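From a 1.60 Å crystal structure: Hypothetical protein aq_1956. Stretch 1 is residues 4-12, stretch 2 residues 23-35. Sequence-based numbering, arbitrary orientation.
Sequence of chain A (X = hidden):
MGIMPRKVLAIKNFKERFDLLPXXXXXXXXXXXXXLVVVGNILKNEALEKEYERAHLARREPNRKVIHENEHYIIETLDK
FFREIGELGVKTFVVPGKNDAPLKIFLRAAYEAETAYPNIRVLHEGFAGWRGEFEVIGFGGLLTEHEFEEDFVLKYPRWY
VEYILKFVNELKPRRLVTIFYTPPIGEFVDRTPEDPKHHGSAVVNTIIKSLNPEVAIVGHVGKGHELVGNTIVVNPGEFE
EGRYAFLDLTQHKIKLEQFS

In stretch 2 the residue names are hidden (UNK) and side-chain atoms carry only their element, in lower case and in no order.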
# COMPACT_ATOMS: atom_id res chain seq x y z
N MSE A 4 -25.66 0.76 -9.15
CA MSE A 4 -24.49 1.68 -9.24
C MSE A 4 -23.30 1.07 -8.50
O MSE A 4 -22.91 1.56 -7.44
CB MSE A 4 -24.81 3.05 -8.64
CG MSE A 4 -25.99 3.79 -9.25
SE MSE A 4 -26.07 5.65 -8.62
CE MSE A 4 -24.76 6.44 -9.84
N PRO A 5 -22.71 -0.02 -9.06
CA PRO A 5 -21.60 -0.61 -8.30
C PRO A 5 -20.36 0.29 -8.31
O PRO A 5 -20.18 1.11 -9.22
CB PRO A 5 -21.34 -1.94 -9.01
CG PRO A 5 -21.88 -1.77 -10.38
CD PRO A 5 -22.96 -0.72 -10.32
N ARG A 6 -19.56 0.14 -7.27
CA ARG A 6 -18.30 0.86 -7.13
C ARG A 6 -17.26 -0.20 -6.84
O ARG A 6 -17.08 -0.63 -5.70
CB ARG A 6 -18.39 1.88 -6.00
CG ARG A 6 -19.40 3.01 -6.22
CD ARG A 6 -18.97 3.95 -7.35
NE ARG A 6 -19.88 5.07 -7.54
CZ ARG A 6 -20.87 5.11 -8.43
NH1 ARG A 6 -21.10 4.07 -9.24
NH2 ARG A 6 -21.64 6.19 -8.52
N LYS A 7 -16.60 -0.66 -7.90
CA LYS A 7 -15.79 -1.87 -7.85
C LYS A 7 -14.32 -1.53 -7.70
O LYS A 7 -13.80 -0.66 -8.39
CB LYS A 7 -16.03 -2.73 -9.09
CG LYS A 7 -17.45 -3.29 -9.20
CD LYS A 7 -17.62 -4.15 -10.46
CE LYS A 7 -19.09 -4.50 -10.73
NZ LYS A 7 -19.65 -5.52 -9.79
N VAL A 8 -13.65 -2.25 -6.80
CA VAL A 8 -12.23 -2.01 -6.51
C VAL A 8 -11.45 -3.31 -6.71
O VAL A 8 -11.83 -4.34 -6.16
CB VAL A 8 -12.02 -1.54 -5.04
CG1 VAL A 8 -10.55 -1.25 -4.76
CG2 VAL A 8 -12.88 -0.31 -4.73
N LEU A 9 -10.40 -3.25 -7.52
CA LEU A 9 -9.45 -4.37 -7.63
C LEU A 9 -8.21 -3.95 -6.85
O LEU A 9 -7.63 -2.92 -7.15
CB LEU A 9 -9.09 -4.65 -9.10
CG LEU A 9 -8.31 -5.93 -9.47
CD1 LEU A 9 -8.24 -6.05 -10.99
CD2 LEU A 9 -6.91 -6.02 -8.89
N ALA A 10 -7.81 -4.76 -5.87
CA ALA A 10 -6.63 -4.44 -5.05
C ALA A 10 -5.59 -5.54 -5.10
O ALA A 10 -5.93 -6.72 -5.05
CB ALA A 10 -7.05 -4.16 -3.61
N ILE A 11 -4.33 -5.13 -5.19
CA ILE A 11 -3.19 -6.04 -5.03
C ILE A 11 -2.22 -5.46 -4.00
O ILE A 11 -2.28 -4.28 -3.65
CB ILE A 11 -2.44 -6.29 -6.37
CG1 ILE A 11 -1.76 -5.01 -6.88
CG2 ILE A 11 -3.39 -6.90 -7.40
CD1 ILE A 11 -0.82 -5.25 -8.08
N LYS A 12 -1.32 -6.31 -3.50
CA LYS A 12 -0.26 -5.87 -2.60
C LYS A 12 1.02 -6.64 -2.89
O LYS A 12 0.98 -7.74 -3.44
CB LYS A 12 -0.68 -5.99 -1.12
CG LYS A 12 -0.90 -7.42 -0.56
CD LYS A 12 0.33 -7.96 0.14
CE LYS A 12 0.08 -9.36 0.70
NZ LYS A 12 -0.39 -9.33 2.12
N UNK A 23 -1.60 -10.79 -16.77
CA UNK A 23 -2.73 -11.46 -16.11
C UNK A 23 -3.61 -10.45 -15.38
O UNK A 23 -4.84 -10.56 -15.39
c UNK A 23 -1.36 -14.95 -15.12
c UNK A 23 -1.89 -13.84 -15.99
n UNK A 23 -1.95 -16.89 -16.62
c UNK A 23 -2.26 -12.59 -15.20
c UNK A 23 -0.85 -16.12 -15.98
N UNK A 24 -2.98 -9.44 -14.77
CA UNK A 24 -3.76 -8.38 -14.12
C UNK A 24 -4.62 -7.62 -15.14
O UNK A 24 -5.79 -7.33 -14.90
c UNK A 24 -2.84 -7.44 -13.33
c UNK A 24 -2.55 -5.39 -11.90
c UNK A 24 -3.54 -6.38 -12.48
c UNK A 24 -4.41 -7.00 -11.37
N UNK A 25 -4.03 -7.33 -16.30
CA UNK A 25 -4.74 -6.72 -17.42
C UNK A 25 -5.97 -7.54 -17.81
O UNK A 25 -7.04 -6.98 -18.06
n UNK A 25 -3.91 -3.03 -21.12
c UNK A 25 -3.80 -6.57 -18.62
c UNK A 25 -3.83 -4.38 -21.78
c UNK A 25 -4.39 -5.79 -19.79
c UNK A 25 -3.34 -5.47 -20.83
N UNK A 26 -5.82 -8.86 -17.85
CA UNK A 26 -6.93 -9.76 -18.17
C UNK A 26 -8.08 -9.65 -17.19
O UNK A 26 -9.25 -9.60 -17.59
N UNK A 27 -7.74 -9.60 -15.90
CA UNK A 27 -8.75 -9.47 -14.84
C UNK A 27 -9.47 -8.13 -14.98
O UNK A 27 -10.69 -8.06 -14.85
c UNK A 27 -7.57 -11.02 -13.25
c UNK A 27 -9.16 -9.31 -12.33
c UNK A 27 -8.13 -9.62 -13.42
N UNK A 28 -8.71 -7.08 -15.27
CA UNK A 28 -9.29 -5.75 -15.46
C UNK A 28 -10.30 -5.75 -16.62
O UNK A 28 -11.39 -5.20 -16.49
c UNK A 28 -7.43 -4.45 -14.32
c UNK A 28 -8.18 -4.68 -15.65
c UNK A 28 -6.10 -3.76 -14.48
c UNK A 28 -8.75 -3.36 -16.17
N UNK A 29 -9.95 -6.42 -17.72
CA UNK A 29 -10.84 -6.54 -18.88
C UNK A 29 -12.12 -7.31 -18.54
O UNK A 29 -13.22 -6.90 -18.93
c UNK A 29 -10.11 -7.19 -20.05
N UNK A 30 -11.96 -8.41 -17.82
CA UNK A 30 -13.08 -9.28 -17.46
C UNK A 30 -14.01 -8.63 -16.44
O UNK A 30 -15.24 -8.68 -16.58
c UNK A 30 -13.63 -11.59 -16.47
o UNK A 30 -11.99 -12.65 -15.07
c UNK A 30 -12.55 -10.62 -16.92
o UNK A 30 -13.82 -13.77 -15.55
c UNK A 30 -13.11 -12.75 -15.64
N UNK A 31 -13.43 -8.01 -15.41
CA UNK A 31 -14.20 -7.59 -14.24
C UNK A 31 -14.50 -6.09 -14.17
O UNK A 31 -15.34 -5.66 -13.37
c UNK A 31 -12.86 -11.59 -11.40
c UNK A 31 -13.52 -8.07 -12.96
n UNK A 31 -14.16 -12.32 -11.50
c UNK A 31 -13.02 -10.07 -11.46
c UNK A 31 -13.43 -9.60 -12.86
N UNK A 32 -13.82 -5.30 -15.00
CA UNK A 32 -14.10 -3.87 -15.17
C UNK A 32 -14.15 -3.09 -13.84
O UNK A 32 -15.17 -2.47 -13.52
c UNK A 32 -14.89 -3.74 -18.42
c UNK A 32 -15.41 -3.67 -15.95
o UNK A 32 -13.82 -4.10 -18.90
c UNK A 32 -15.50 -4.47 -17.25
n UNK A 32 -15.58 -2.70 -18.89
N UNK A 33 -13.05 -3.11 -13.06
CA UNK A 33 -13.07 -2.35 -11.81
C UNK A 33 -13.14 -0.86 -12.09
O UNK A 33 -12.66 -0.40 -13.13
c UNK A 33 -11.71 -2.68 -11.19
c UNK A 33 -11.75 -3.77 -13.29
c UNK A 33 -10.83 -3.03 -12.36
N UNK A 34 -13.72 -0.11 -11.16
CA UNK A 34 -13.74 1.35 -11.24
C UNK A 34 -12.43 1.95 -10.76
O UNK A 34 -11.99 2.98 -11.27
o UNK A 34 -16.56 1.91 -12.16
c UNK A 34 -14.92 1.89 -10.45
o UNK A 34 -16.91 0.63 -10.41
c UNK A 34 -16.23 1.46 -11.04
N UNK A 35 -11.82 1.30 -9.77
CA UNK A 35 -10.48 1.70 -9.31
C UNK A 35 -9.57 0.50 -9.10
O UNK A 35 -10.03 -0.59 -8.77
c UNK A 35 -11.13 3.95 -8.31
c UNK A 35 -11.16 1.88 -6.85
c UNK A 35 -10.92 2.61 -5.51
c UNK A 35 -10.49 2.59 -8.03

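Position 23 carries four carbons in a row ending in a nitrogen, and nothing of stretch 1 lies near it: Lys 23. Position 24 has four carbons forked at the second. It points toward the strand, and one tip of the fork lies against Leu 9 and Ile 11. This is Leu 24, whose CD1 sits 3.7 Å from Leu 9 CD2 and 4.1 Å from Ile 11 CG2.

Position 25 again has four carbons in a row and a terminal nitrogen, directed away from the strand: Lys 25. Position 26 has no side-chain atoms, so it is Gly 26. An ideal CB would find nothing of stretch 1 within 5.5 Å, so the strand does not demand a glycine here.

Position 27 shows one carbon bearing two more, pointed toward the strand and touching Leu 9. It is Val 27, with CG1 3.6 Å from Leu 9 CD1. Position 28 has four carbons forked at the first, one arm two carbons long; its CA-to-CB bond points sideways to the strand, yet the side chain reaches Leu 9. This is Ile 28, whose CG1 lies 3.8 Å from Leu 9 CD1.

A single carbon at position 29, far from stretch 1, gives Ala 29. Position 30 has three carbons, the third carrying two oxygens, also out of reach: Glu 30. Position 31 has four carbons in a row ending in nitrogen; its CB points toward the strand, but the end of the chain leads away. This is Lys 31, and its backbone O lies 4.0 Å from Lys 7 CD.

Position 32 has three carbons, the third carrying one oxygen and one nitrogen, which makes it Gln 32. Its positive phi breaks the helical path just after the last helical turn. At position 33 three carbons close a ring onto the backbone nitrogen: Pro 33, whose CB packs 3.9 Å from Leu 9 CB.

Position 34 has two carbons, the second carrying two oxygens, one of them close to the backbone of Lys 7. It is Asp 34; its OD2 accepts a nearly straight hydrogen bond from Lys 7 N at 2.8 Å, while its own N donates to Lys 7 O, also at 2.8 Å. Position 35 has four carbons forked at the first, with one two-carbon arm, beside Val 8. This is Ile 35, with CG1 3.5 Å from Val 8 CG2.

Helix and strand run nearly antiparallel, at 168°. Leu 9 packs against Leu 24, Val 27 and Ile 28 of the helix and against Pro 33 in the loop after it. After the turn, the chain reverses into a parallel bridge: Ile 35 N donates to Lys 7 O at 3.1 Å, and Leu 9 N to Ile 35 O at 3.0 Å. Val 8 and Ile 35 share one face of this sheet, while Asp 34 occupies the Lys 7 amide just before the bridge. The rule is apolar packing against the helix and the proline after it, then backbone pairing.

Stretch 2, residues 23-35: KLKGVIAEKQPDI
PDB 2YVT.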